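Local coordinates for protein Alpha/beta hydrolase (Legionella pneumophila subsp. pneumophila str. Philadelphia 1, PDB 4EZI) that is of unknown function but has the alpha/beta-hydrolase fold and is probably a hydrolase, possibly one acting on triacylglycerols, at residues G15-E20 with I100-Y105; V37-Q42 with H69-V74; R87-V90 with E96-Y99; P116-L121 with Y168-F173. All blocks are in the same frame, centred on the assembly; numbering follows the deposited sequence.

In the fold
Contacts 1 and 4 are buried, while contacts 2 and 3 lie at the surface, and their chemistry follows that division. Contact 1 is apolar packing at an edge of the sheet; contact 4, near the centre of the chain, sets a tyrosine against a glutamate and a glycine of the probable nucleophile elbow. Contact 2 uses a tyrosine and a water, and contact 3 a salt bridge. Strands 8-17 and 41-51, neighbours in the sheet, connect contacts 1 and 2. Contacts 1 and 3 share the surroundings of helix 99-108, where F17 meets Y99 edge-to-face. V90 packs on D117, joining contact 3 to contact 4, whose centres are about 12 Å apart.

Contact 1 (G15-E20 with I100-Y105); sequences GEFSRE and IYLAAY
L102 and A103 are the residues that helix segment I100-Y105 brings against F17, at the end of strand 8-17. The walk along the helix begins with I100, which packs on L26 and L359 and lays its CG2 over the ring of the next residue, Y101. That ring belongs to the other side of the helix: it stacks with Y79 and carries its hydroxyl to H355.

L102 is the main partner of F17. Its CB lies 3.8 Å from F17 CE2, and its CD1 rides over one face of the phenyl ring, 4.1 Å from the centroid and only 13° off the normal, a CH-pi contact displaced somewhat toward the rim. F17 offers that face because its CG stands anti to the backbone N (chi1 -172°), which carries the ring off the strand and across to the helix. The helix is the connection of a beta-alpha-beta crossover between parallel strands 74-80 and 112-116, so the contact seats it against the outermost strand on this side of the alpha/beta-hydrolase sheet. A branched leucine suits the place, since it can meet the ring and also reach L41 and L43 of strand 41-51.

At A103 the small methyl lets helix and ring come close: F17 CE2 approaches A103 N at 4.1 Å, obliquely to the ring. The same methyl touches A22 and L26 of helix 19-27. A104 N donates to I100 O at 3.0 Å, an ordinary helix bond. Y105 ends the segment among L359, V363 and F366 of helix 355-370.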
loop_
_atom_site.group_PDB
_atom_site.type_symbol
_atom_site.label_atom_id
_atom_site.label_comp_id
_atom_site.label_asym_id
_atom_site.label_seq_id
_atom_site.Cartn_x
_atom_site.Cartn_y
_atom_site.Cartn_z
ATOM N N GLY A 15 19.710 -12.836 -5.287
ATOM C CA GLY A 15 20.821 -12.792 -4.371
ATOM C C GLY A 15 20.341 -12.543 -2.955
ATOM O O GLY A 15 19.147 -12.621 -2.637
ATOM N N GLU A 16 21.306 -12.258 -2.091
ATOM C CA GLU A 16 21.037 -12.062 -0.684
ATOM C C GLU A 16 20.934 -10.593 -0.280
ATOM O O GLU A 16 21.322 -9.679 -1.039
ATOM C CB GLU A 16 22.064 -12.784 0.153
ATOM C CG GLU A 16 21.995 -14.295 -0.110
ATOM C CD GLU A 16 22.811 -15.108 0.868
ATOM O OE1 GLU A 16 23.575 -14.515 1.690
ATOM O OE2 GLU A 16 22.719 -16.361 0.799
ATOM N N PHE A 17 20.355 -10.397 0.897
ATOM C CA PHE A 17 20.282 -9.111 1.539
ATOM C C PHE A 17 20.770 -9.319 2.970
ATOM O O PHE A 17 20.075 -9.894 3.813
ATOM C CB PHE A 17 18.847 -8.583 1.506
ATOM C CG PHE A 17 18.709 -7.170 1.983
ATOM C CD1 PHE A 17 19.166 -6.113 1.216
ATOM C CD2 PHE A 17 18.129 -6.896 3.216
ATOM C CE1 PHE A 17 19.048 -4.811 1.678
ATOM C CE2 PHE A 17 18.024 -5.603 3.671
ATOM C CZ PHE A 17 18.481 -4.564 2.895
ATOM N N SER A 18 22.000 -8.887 3.220
ATOM C CA SER A 18 22.703 -9.230 4.436
ATOM C C SER A 18 22.292 -8.403 5.645
ATOM O O SER A 18 21.785 -7.298 5.537
ATOM C CB SER A 18 24.210 -9.071 4.229
ATOM O OG SER A 18 24.543 -7.697 4.271
ATOM N N ARG A 19 22.587 -8.960 6.813
ATOM C CA ARG A 19 22.462 -8.280 8.106
ATOM C C ARG A 19 23.134 -6.932 8.087
ATOM O O ARG A 19 22.642 -5.950 8.612
ATOM C CB ARG A 19 23.156 -9.117 9.195
ATOM C CG ARG A 19 22.458 -10.436 9.500
ATOM C CD ARG A 19 23.325 -11.372 10.290
ATOM N NE ARG A 19 23.315 -10.961 11.684
ATOM C CZ ARG A 19 23.135 -11.800 12.695
ATOM N NH1 ARG A 19 22.978 -13.094 12.448
ATOM N NH2 ARG A 19 23.128 -11.350 13.943
ATOM N N GLU A 20 24.317 -6.920 7.505
ATOM C CA GLU A 20 25.135 -5.707 7.506
ATOM C C GLU A 20 24.514 -4.599 6.655
ATOM O O GLU A 20 24.440 -3.435 7.070
ATOM C CB GLU A 20 26.545 -6.019 6.992
ATOM C CG GLU A 20 27.413 -6.869 7.923
ATOM C CD GLU A 20 27.115 -8.365 7.945
ATOM O OE1 GLU A 20 26.426 -8.915 7.043
ATOM O OE2 GLU A 20 27.598 -9.022 8.905
ATOM N N ILE A 100 14.592 -0.485 3.840
ATOM C CA ILE A 100 14.095 -0.377 5.195
ATOM C C ILE A 100 12.997 -1.402 5.500
ATOM O O ILE A 100 12.904 -1.881 6.633
ATOM C CB ILE A 100 13.599 1.075 5.492
ATOM C CG1 ILE A 100 13.457 1.315 6.970
ATOM C CG2 ILE A 100 12.342 1.423 4.708
ATOM C CD1 ILE A 100 14.796 1.298 7.736
ATOM N N TYR A 101 12.174 -1.733 4.516
ATOM C CA TYR A 101 11.091 -2.698 4.711
ATOM C C TYR A 101 11.642 -4.088 4.931
ATOM O O TYR A 101 11.230 -4.797 5.846
ATOM C CB TYR A 101 10.080 -2.661 3.551
ATOM C CG TYR A 101 9.670 -1.252 3.249
ATOM C CD1 TYR A 101 8.831 -0.577 4.096
ATOM C CD2 TYR A 101 10.187 -0.570 2.164
ATOM C CE1 TYR A 101 8.516 0.791 3.904
ATOM C CE2 TYR A 101 9.906 0.767 1.954
ATOM C CZ TYR A 101 9.070 1.442 2.815
ATOM O OH TYR A 101 8.816 2.774 2.585
ATOM N N LEU A 102 12.625 -4.470 4.129
ATOM C CA LEU A 102 13.312 -5.746 4.319
ATOM C C LEU A 102 14.043 -5.812 5.664
ATOM O O LEU A 102 13.960 -6.805 6.387
ATOM C CB LEU A 102 14.318 -5.999 3.203
ATOM C CG LEU A 102 13.748 -6.131 1.803
ATOM C CD1 LEU A 102 14.889 -6.466 0.860
ATOM C CD2 LEU A 102 12.656 -7.215 1.729
ATOM N N ALA A 103 14.724 -4.725 6.006
ATOM C CA ALA A 103 15.519 -4.683 7.212
ATOM C C ALA A 103 14.648 -4.840 8.453
ATOM O O ALA A 103 14.974 -5.588 9.374
ATOM C CB ALA A 103 16.345 -3.410 7.252
ATOM N N ALA A 104 13.548 -4.095 8.485
ATOM C CA ALA A 104 12.683 -4.101 9.656
ATOM C C ALA A 104 11.914 -5.416 9.791
ATOM O O ALA A 104 11.903 -6.029 10.849
ATOM C CB ALA A 104 11.737 -2.885 9.592
ATOM N N TYR A 105 11.248 -5.823 8.718
ATOM C CA TYR A 105 10.368 -6.982 8.770
ATOM C C TYR A 105 11.071 -8.316 8.617
ATOM O O TYR A 105 10.590 -9.319 9.155
ATOM C CB TYR A 105 9.281 -6.863 7.701
ATOM C CG TYR A 105 8.220 -5.835 7.992
ATOM C CD1 TYR A 105 7.356 -6.000 9.055
ATOM C CD2 TYR A 105 8.047 -4.699 7.190
ATOM C CE1 TYR A 105 6.361 -5.070 9.337
ATOM C CE2 TYR A 105 7.064 -3.755 7.459
ATOM C CZ TYR A 105 6.222 -3.945 8.532
ATOM O OH TYR A 105 5.194 -3.060 8.816
#

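Contact 2 (V37-Q42 with H69-V74)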
loop_
_atom_site.group_PDB
_atom_site.type_symbol
_atom_site.label_atom_id
_atom_site.label_comp_id
_atom_site.label_asym_id
_atom_site.label_seq_id
_atom_site.Cartn_x
_atom_site.Cartn_y
_atom_site.Cartn_z
ATOM N N VAL A 37 19.161 -6.595 14.323
ATOM C CA VAL A 37 19.170 -7.475 13.149
ATOM C C VAL A 37 19.646 -8.868 13.554
ATOM O O VAL A 37 20.635 -9.015 14.279
ATOM C CB VAL A 37 20.034 -6.914 11.973
ATOM C CG1 VAL A 37 19.607 -5.488 11.632
ATOM C CG2 VAL A 37 21.523 -6.949 12.273
ATOM N N HIS A 38 18.930 -9.888 13.087
ATOM C CA HIS A 38 19.201 -11.289 13.422
ATOM C C HIS A 38 19.451 -12.197 12.220
ATOM O O HIS A 38 19.959 -13.295 12.418
ATOM C CB HIS A 38 18.028 -11.883 14.227
ATOM C CG HIS A 38 17.683 -11.127 15.464
ATOM N ND1 HIS A 38 18.425 -11.230 16.626
ATOM C CD2 HIS A 38 16.661 -10.278 15.737
ATOM C CE1 HIS A 38 17.871 -10.468 17.553
ATOM N NE2 HIS A 38 16.800 -9.885 17.040
ATOM N N TYR A 39 19.091 -11.763 11.000
ATOM C CA TYR A 39 19.082 -12.635 9.813
ATOM C C TYR A 39 19.638 -11.979 8.587
ATOM O O TYR A 39 19.567 -10.754 8.460
ATOM C CB TYR A 39 17.638 -13.031 9.480
ATOM C CG TYR A 39 17.000 -13.822 10.585
ATOM C CD1 TYR A 39 17.394 -15.124 10.813
ATOM C CD2 TYR A 39 16.032 -13.276 11.402
ATOM C CE1 TYR A 39 16.838 -15.855 11.827
ATOM C CE2 TYR A 39 15.453 -14.004 12.435
ATOM C CZ TYR A 39 15.852 -15.303 12.631
ATOM O OH TYR A 39 15.296 -16.030 13.668
ATOM N N ASP A 40 20.189 -12.824 7.711
ATOM C CA ASP A 40 20.363 -12.493 6.301
ATOM C C ASP A 40 19.116 -12.999 5.553
ATOM O O ASP A 40 18.494 -13.973 5.986
ATOM C CB ASP A 40 21.633 -13.161 5.745
ATOM C CG ASP A 40 22.840 -12.898 6.586
ATOM O OD1 ASP A 40 23.174 -11.737 6.780
ATOM O OD2 ASP A 40 23.480 -13.871 7.064
ATOM N N LEU A 41 18.769 -12.368 4.429
ATOM C CA LEU A 41 17.611 -12.812 3.624
ATOM C C LEU A 41 18.054 -13.299 2.257
ATOM O O LEU A 41 19.018 -12.768 1.690
ATOM C CB LEU A 41 16.596 -11.674 3.404
ATOM C CG LEU A 41 16.268 -10.786 4.596
ATOM C CD1 LEU A 41 15.297 -9.684 4.188
ATOM C CD2 LEU A 41 15.704 -11.637 5.745
ATOM N N GLN A 42 17.324 -14.272 1.702
ATOM C CA GLN A 42 17.382 -14.608 0.281
ATOM C C GLN A 42 16.190 -13.934 -0.410
ATOM O O GLN A 42 15.049 -14.012 0.070
ATOM C CB GLN A 42 17.319 -16.117 0.080
ATOM C CG GLN A 42 17.160 -16.580 -1.399
ATOM C CD GLN A 42 18.352 -16.315 -2.296
ATOM O OE1 GLN A 42 19.464 -16.717 -1.979
ATOM N NE2 GLN A 42 18.115 -15.663 -3.455
ATOM N N HIS A 69 18.175 -19.481 7.749
ATOM C CA HIS A 69 18.399 -20.047 9.070
ATOM C C HIS A 69 17.499 -19.484 10.170
ATOM O O HIS A 69 17.985 -19.015 11.207
ATOM C CB HIS A 69 19.857 -19.899 9.515
ATOM C CG HIS A 69 20.838 -20.540 8.593
ATOM N ND1 HIS A 69 22.098 -20.025 8.374
ATOM C CD2 HIS A 69 20.741 -21.644 7.817
ATOM C CE1 HIS A 69 22.738 -20.790 7.506
ATOM N NE2 HIS A 69 21.936 -21.779 7.151
ATOM N N PRO A 70 16.180 -19.566 9.971
ATOM C CA PRO A 70 15.288 -19.074 11.003
ATOM C C PRO A 70 15.452 -19.853 12.324
ATOM O O PRO A 70 15.647 -21.066 12.302
ATOM C CB PRO A 70 13.913 -19.269 10.393
ATOM C CG PRO A 70 14.086 -20.281 9.343
ATOM C CD PRO A 70 15.443 -20.118 8.822
ATOM N N VAL A 71 15.379 -19.136 13.437
ATOM C CA VAL A 71 15.496 -19.742 14.790
ATOM C C VAL A 71 14.124 -20.241 15.270
ATOM O O VAL A 71 13.992 -21.244 15.982
ATOM C CB VAL A 71 16.177 -18.698 15.746
ATOM C CG1 VAL A 71 16.221 -19.164 17.197
ATOM C CG2 VAL A 71 17.599 -18.393 15.221
ATOM N N GLY A 72 13.086 -19.540 14.849
ATOM C CA GLY A 72 11.718 -19.944 15.132
ATOM C C GLY A 72 10.980 -20.282 13.849
ATOM O O GLY A 72 11.538 -20.233 12.727
ATOM N N GLN A 73 9.709 -20.618 13.986
ATOM C CA GLN A 73 8.885 -20.869 12.802
ATOM C C GLN A 73 8.523 -19.517 12.203
ATOM O O GLN A 73 8.248 -18.575 12.929
ATOM C CB GLN A 73 7.625 -21.685 13.122
ATOM C CG GLN A 73 7.094 -22.466 11.888
ATOM C CD GLN A 73 6.059 -23.534 12.238
ATOM O OE1 GLN A 73 5.115 -23.272 12.973
ATOM N NE2 GLN A 73 6.224 -24.736 11.685
ATOM N N VAL A 74 8.561 -19.426 10.879
ATOM C CA VAL A 74 8.540 -18.155 10.162
ATOM C C VAL A 74 7.133 -17.740 9.791
ATOM O O VAL A 74 6.438 -18.415 9.045
ATOM C CB VAL A 74 9.432 -18.239 8.895
ATOM C CG1 VAL A 74 9.414 -16.933 8.131
ATOM C CG2 VAL A 74 10.858 -18.614 9.264
HETATM O O HOH W 1 12.817 -17.073 13.327
#
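The loop that joins strand 57-67 to strand 74-80 meets the chain entering strand 41-51 at the protein surface, where Y39 touches H69, P70 and V71. Chi1 of -62° sets the Y39 ring beside its own backbone N and extends it across to the loop. There its CE1 edge faces the carbonyl of H69: H69 O lies in the plane of the ring, 3.4 Å from Y39 CE1, so a partly positive ring C-H meets a carbonyl oxygen. P70 CA comes to 3.7 Å from Y39 CE1, obliquely. Further out the phenol passes V71, whose side chain crosses it at about a right angle; V71 CB is 3.5 Å from Y39 OH, and V71 CG2 is 4.3 Å from Y39 CE1.

A water completes the junction. It lies 2.7 Å from Y39 OH and accepts from G72 N at 2.9 Å, thereby tying the phenol to the loop backbone. P67 of strand 57-67 also packs on Y39, and the carbonyl of Y39 takes a bond from N107.

Tyrosine fits this border position: its ring packs against P70 CA and, at its edge, the H69 carbonyl, while the phenol oxygen lies beside V71 and can remain hydrated. Because the polar link runs through a water, the chemistry implies a fastening of the loop that is probably less rigid than direct backbone pairing.

Contact 3 (R87-V90 with E96-Y99); sequences RNDV and EKNY
The connection between strand 74-80 and helix 99-108 is a long loop, and D89, from the middle of it, meets K97, just before the helix, at the protein surface. D89 sits at the centre of an inverse gamma turn, with a weak backbone bond from V90 N to N88 O at 3.1 Å. A chi1 of -174° swings the carboxylate away from the amide N of D89 and past its carbonyl side, toward the lysine that arrives at about a right angle to it.

K97 NZ lies 3.1 Å from D89 OD1, a salt bridge whose hydrogen bond is weak. The methylene beside the ammonium is almost as near, K97 CE being 3.2 Å from the same D89 OD1, so the lysine meets the acid with its last bond broadside and not end-on. OD2 of D89 is farther from K97 NZ, at 3.6 Å. To get there the aliphatic chain bends at its third and fourth torsions; the latter, -92°, is off a staggered value. Two conformers of K97 are deposited, and the bridge belongs to the one described, so its persistence is doubtful.

The firmer partner of D89 is N95, whose ND2 also bonds to OD1, while the backbone O of D89 receives R84. An aspartate serves here because its short side chain can take both an amide and an ammonium beside the turn. Since the lysine is exposed, solvent would probably screen the attraction, and the chemistry implies what is probably an adjustable electrostatic link beside the N95 hydrogen bond.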
loop_
_atom_site.group_PDB
_atom_site.type_symbol
_atom_site.label_atom_id
_atom_site.label_comp_id
_atom_site.label_asym_id
_atom_site.label_seq_id
_atom_site.Cartn_x
_atom_site.Cartn_y
_atom_site.Cartn_z
ATOM N N ARG A 87 7.422 3.201 -12.831
ATOM C CA ARG A 87 7.218 1.765 -13.034
ATOM C C ARG A 87 8.207 0.921 -12.225
ATOM O O ARG A 87 7.858 -0.100 -11.650
ATOM C CB ARG A 87 7.340 1.410 -14.541
ATOM C CG ARG A 87 7.431 -0.072 -14.786
ATOM C CD ARG A 87 7.350 -0.419 -16.244
ATOM N NE ARG A 87 6.044 -0.196 -16.825
ATOM C CZ ARG A 87 5.007 -1.007 -16.672
ATOM N NH1 ARG A 87 5.073 -2.114 -15.929
ATOM N NH2 ARG A 87 3.882 -0.706 -17.294
ATOM N N ASN A 88 9.471 1.340 -12.252
ATOM C CA ASN A 88 10.535 0.532 -11.695
ATOM C C ASN A 88 10.852 0.826 -10.227
ATOM O O ASN A 88 11.678 0.127 -9.637
ATOM C CB ASN A 88 11.794 0.632 -12.563
ATOM C CG ASN A 88 11.603 -0.079 -13.876
ATOM O OD1 ASN A 88 11.592 -1.301 -13.936
ATOM N ND2 ASN A 88 11.421 0.693 -14.958
ATOM N N ASP A 89 10.163 1.794 -9.626
ATOM C CA ASP A 89 10.425 2.095 -8.217
ATOM C C ASP A 89 9.486 1.287 -7.329
ATOM O O ASP A 89 8.608 1.840 -6.652
ATOM C CB ASP A 89 10.248 3.587 -7.963
ATOM C CG ASP A 89 10.636 3.994 -6.549
ATOM O OD1 ASP A 89 11.374 3.273 -5.871
ATOM O OD2 ASP A 89 10.148 5.065 -6.119
ATOM N N VAL A 90 9.638 -0.034 -7.370
ATOM C CA VAL A 90 8.731 -0.958 -6.724
ATOM C C VAL A 90 9.551 -2.090 -6.104
ATOM O O VAL A 90 10.697 -2.322 -6.522
ATOM C CB VAL A 90 7.636 -1.507 -7.682
ATOM C CG1 VAL A 90 6.655 -0.376 -8.052
ATOM C CG2 VAL A 90 8.247 -2.183 -8.921
ATOM N N GLU A 96 17.551 0.943 -2.994
ATOM C CA GLU A 96 17.924 1.297 -1.628
ATOM C C GLU A 96 16.728 1.843 -0.828
ATOM O O GLU A 96 16.710 1.720 0.393
ATOM C CB GLU A 96 19.072 2.311 -1.583
ATOM C CG GLU A 96 20.449 1.829 -1.992
ATOM C CD GLU A 96 21.519 2.960 -1.895
ATOM O OE1 GLU A 96 21.190 4.078 -1.439
ATOM O OE2 GLU A 96 22.693 2.725 -2.260
ATOM N N LYS A 97 15.770 2.478 -1.502
ATOM C CA LYS A 97 14.561 2.960 -0.835
ATOM C C LYS A 97 13.681 1.815 -0.309
ATOM O O LYS A 97 12.901 1.997 0.622
ATOM C CB LYS A 97 13.776 3.888 -1.760
ATOM C CG LYS A 97 14.544 5.154 -2.094
ATOM C CD LYS A 97 13.715 6.097 -2.994
ATOM C CE LYS A 97 12.971 5.363 -4.110
ATOM N NZ LYS A 97 13.690 5.242 -5.416
ATOM N N ASN A 98 13.814 0.621 -0.866
ATOM C CA ASN A 98 13.082 -0.550 -0.395
ATOM C C ASN A 98 13.746 -1.227 0.801
ATOM O O ASN A 98 13.133 -2.052 1.471
ATOM C CB ASN A 98 13.003 -1.601 -1.503
ATOM C CG ASN A 98 11.942 -2.631 -1.264
ATOM O OD1 ASN A 98 10.769 -2.292 -1.145
ATOM N ND2 ASN A 98 12.337 -3.910 -1.211
ATOM N N TYR A 99 15.009 -0.893 1.083
ATOM C CA TYR A 99 15.780 -1.645 2.040
ATOM C C TYR A 99 15.147 -1.623 3.431
ATOM O O TYR A 99 15.212 -2.620 4.152
ATOM C CB TYR A 99 17.205 -1.117 2.158
ATOM C CG TYR A 99 18.165 -1.452 1.027
ATOM C CD1 TYR A 99 17.758 -2.090 -0.145
ATOM C CD2 TYR A 99 19.494 -1.107 1.136
ATOM C CE1 TYR A 99 18.678 -2.400 -1.119
ATOM C CE2 TYR A 99 20.408 -1.417 0.174
ATOM C CZ TYR A 99 19.991 -2.057 -0.955
ATOM O OH TYR A 99 20.919 -2.400 -1.928
#

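Contact 4 (P116-L121 with Y168-F173)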
loop_
_atom_site.group_PDB
_atom_site.type_symbol
_atom_site.label_atom_id
_atom_site.label_comp_id
_atom_site.label_asym_id
_atom_site.label_seq_id
_atom_site.Cartn_x
_atom_site.Cartn_y
_atom_site.Cartn_z
ATOM N N PRO A 116 3.952 -6.944 -2.961
ATOM C CA PRO A 116 3.481 -6.821 -4.347
ATOM C C PRO A 116 3.960 -5.512 -4.984
ATOM O O PRO A 116 4.033 -4.489 -4.304
ATOM C CB PRO A 116 1.962 -6.808 -4.219
ATOM C CG PRO A 116 1.712 -6.284 -2.823
ATOM C CD PRO A 116 2.834 -6.856 -1.996
ATOM N N ASP A 117 4.182 -5.521 -6.295
ATOM C CA ASP A 117 4.454 -4.282 -7.007
ATOM C C ASP A 117 3.209 -3.464 -7.309
ATOM O O ASP A 117 3.287 -2.243 -7.429
ATOM C CB ASP A 117 5.192 -4.543 -8.337
ATOM C CG ASP A 117 6.597 -5.051 -8.175
ATOM O OD1 ASP A 117 7.202 -4.906 -7.091
ATOM O OD2 ASP A 117 7.128 -5.580 -9.175
ATOM N N TYR A 118 2.093 -4.161 -7.481
ATOM C CA TYR A 118 0.783 -3.673 -7.973
ATOM C C TYR A 118 0.722 -3.714 -9.508
ATOM O O TYR A 118 1.729 -3.714 -10.212
ATOM C CB TYR A 118 0.409 -2.260 -7.542
ATOM C CG TYR A 118 0.359 -1.964 -6.076
ATOM C CD1 TYR A 118 -0.004 -2.897 -5.136
ATOM C CD2 TYR A 118 0.607 -0.675 -5.643
ATOM C CE1 TYR A 118 -0.074 -2.566 -3.787
ATOM C CE2 TYR A 118 0.509 -0.337 -4.312
ATOM C CZ TYR A 118 0.175 -1.281 -3.364
ATOM O OH TYR A 118 0.059 -0.933 -2.026
ATOM N N LEU A 119 -0.495 -3.752 -10.020
ATOM C CA LEU A 119 -0.730 -3.679 -11.457
ATOM C C LEU A 119 -0.214 -2.376 -12.039
ATOM O O LEU A 119 -0.227 -1.319 -11.394
ATOM C CB LEU A 119 -2.219 -3.817 -11.748
ATOM C CG LEU A 119 -2.875 -5.120 -11.310
ATOM C CD1 LEU A 119 -4.332 -5.127 -11.792
ATOM C CD2 LEU A 119 -2.123 -6.346 -11.796
ATOM N N GLY A 120 0.241 -2.450 -13.288
ATOM C CA GLY A 120 0.755 -1.302 -13.997
ATOM C C GLY A 120 2.165 -0.897 -13.620
ATOM O O GLY A 120 2.683 0.086 -14.153
ATOM N N LEU A 121 2.785 -1.638 -12.710
ATOM C CA LEU A 121 4.124 -1.326 -12.219
ATOM C C LEU A 121 4.970 -2.600 -12.309
ATOM O O LEU A 121 4.470 -3.698 -12.555
ATOM C CB LEU A 121 4.087 -0.795 -10.797
ATOM C CG LEU A 121 3.227 0.448 -10.594
ATOM C CD1 LEU A 121 3.063 0.734 -9.100
ATOM C CD2 LEU A 121 3.764 1.682 -11.316
ATOM N N TYR A 168 1.675 1.469 3.786
ATOM C CA TYR A 168 1.702 2.912 4.088
ATOM C C TYR A 168 1.042 3.652 2.950
ATOM O O TYR A 168 1.274 3.364 1.783
ATOM C CB TYR A 168 3.144 3.404 4.263
ATOM C CG TYR A 168 3.237 4.722 5.015
ATOM C CD1 TYR A 168 3.067 4.744 6.389
ATOM C CD2 TYR A 168 3.460 5.943 4.375
ATOM C CE1 TYR A 168 3.134 5.942 7.104
ATOM C CE2 TYR A 168 3.508 7.135 5.070
ATOM C CZ TYR A 168 3.349 7.120 6.442
ATOM O OH TYR A 168 3.344 8.276 7.170
ATOM N N SER A 169 0.268 4.671 3.305
ATOM C CA SER A 169 -0.280 5.639 2.339
ATOM C C SER A 169 -1.224 4.890 1.392
ATOM O O SER A 169 -2.171 4.264 1.888
ATOM C CB SER A 169 0.871 6.421 1.701
ATOM O OG SER A 169 0.430 7.602 1.067
ATOM N N GLU A 170 -1.024 4.926 0.073
ATOM C CA GLU A 170 -1.838 4.077 -0.810
ATOM C C GLU A 170 -1.870 2.642 -0.274
ATOM O O GLU A 170 -2.895 1.968 -0.350
ATOM C CB GLU A 170 -1.296 4.055 -2.251
ATOM C CG GLU A 170 -2.169 3.234 -3.180
ATOM C CD GLU A 170 -1.614 2.998 -4.554
ATOM O OE1 GLU A 170 -0.430 3.259 -4.803
ATOM O OE2 GLU A 170 -2.425 2.536 -5.417
ATOM N N GLY A 171 -0.740 2.177 0.231
ATOM C CA GLY A 171 -0.640 0.839 0.778
ATOM C C GLY A 171 -1.372 0.577 2.063
ATOM O O GLY A 171 -1.674 -0.573 2.358
ATOM N N GLY A 172 -1.650 1.642 2.808
ATOM C CA GLY A 172 -2.555 1.492 3.947
ATOM C C GLY A 172 -3.954 1.163 3.470
ATOM O O GLY A 172 -4.635 0.316 4.040
ATOM N N PHE A 173 -4.389 1.860 2.421
ATOM C CA PHE A 173 -5.652 1.537 1.764
ATOM C C PHE A 173 -5.625 0.111 1.197
ATOM O O PHE A 173 -6.548 -0.661 1.415
ATOM C CB PHE A 173 -5.920 2.610 0.706
ATOM C CG PHE A 173 -7.185 2.425 -0.095
ATOM C CD1 PHE A 173 -7.213 1.678 -1.253
ATOM C CD2 PHE A 173 -8.347 3.059 0.297
ATOM C CE1 PHE A 173 -8.365 1.556 -2.001
ATOM C CE2 PHE A 173 -9.495 2.953 -0.458
ATOM C CZ PHE A 173 -9.521 2.187 -1.587
#
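Y118 and G171 are the nearest pair, their CA atoms 9.9 Å apart, with Y118 starting a type II turn that ends at L121 and G171 in the first turn of helix 170-185. The tyrosine ring spans this gap. Its hydroxyl stops over the backbone, Y118 OH lying 3.4 Å from G171 CA, a place where a glycine is suited because a side chain would meet both that hydroxyl and the carbonyl of Y168. The hydroxyl itself is bonded to H81 O and S174 OG, which hold the ring in place.

E170 runs antiparallel to the tyrosine side chain. With chi1 at -177° and an extended chain beyond, it reaches out from the helix and brings E170 OE1 to 3.7 Å from Y118 CE2, obliquely, with carboxylate and ring planes 60° apart. The other oxygen, OE2, is bonded to H129 NE2, so one oxygen of this buried acid is satisfied while the other lies near the ring. A bound PEG is about 4 Å from the E170 side chain.

S169 lies between strand and helix at strained backbone angles (phi 64°), consistent with the nucleophile elbow of the family; its OG bonds to H351 NE2, probably as part of a catalytic triad with D318. Around this centre, L137 of helix 134-154 touches both Y118 and E170, and Q80 packs on Y118, so the Y118 side chain lies between strand 74-80, helix 134-154 and the start of helix 170-185.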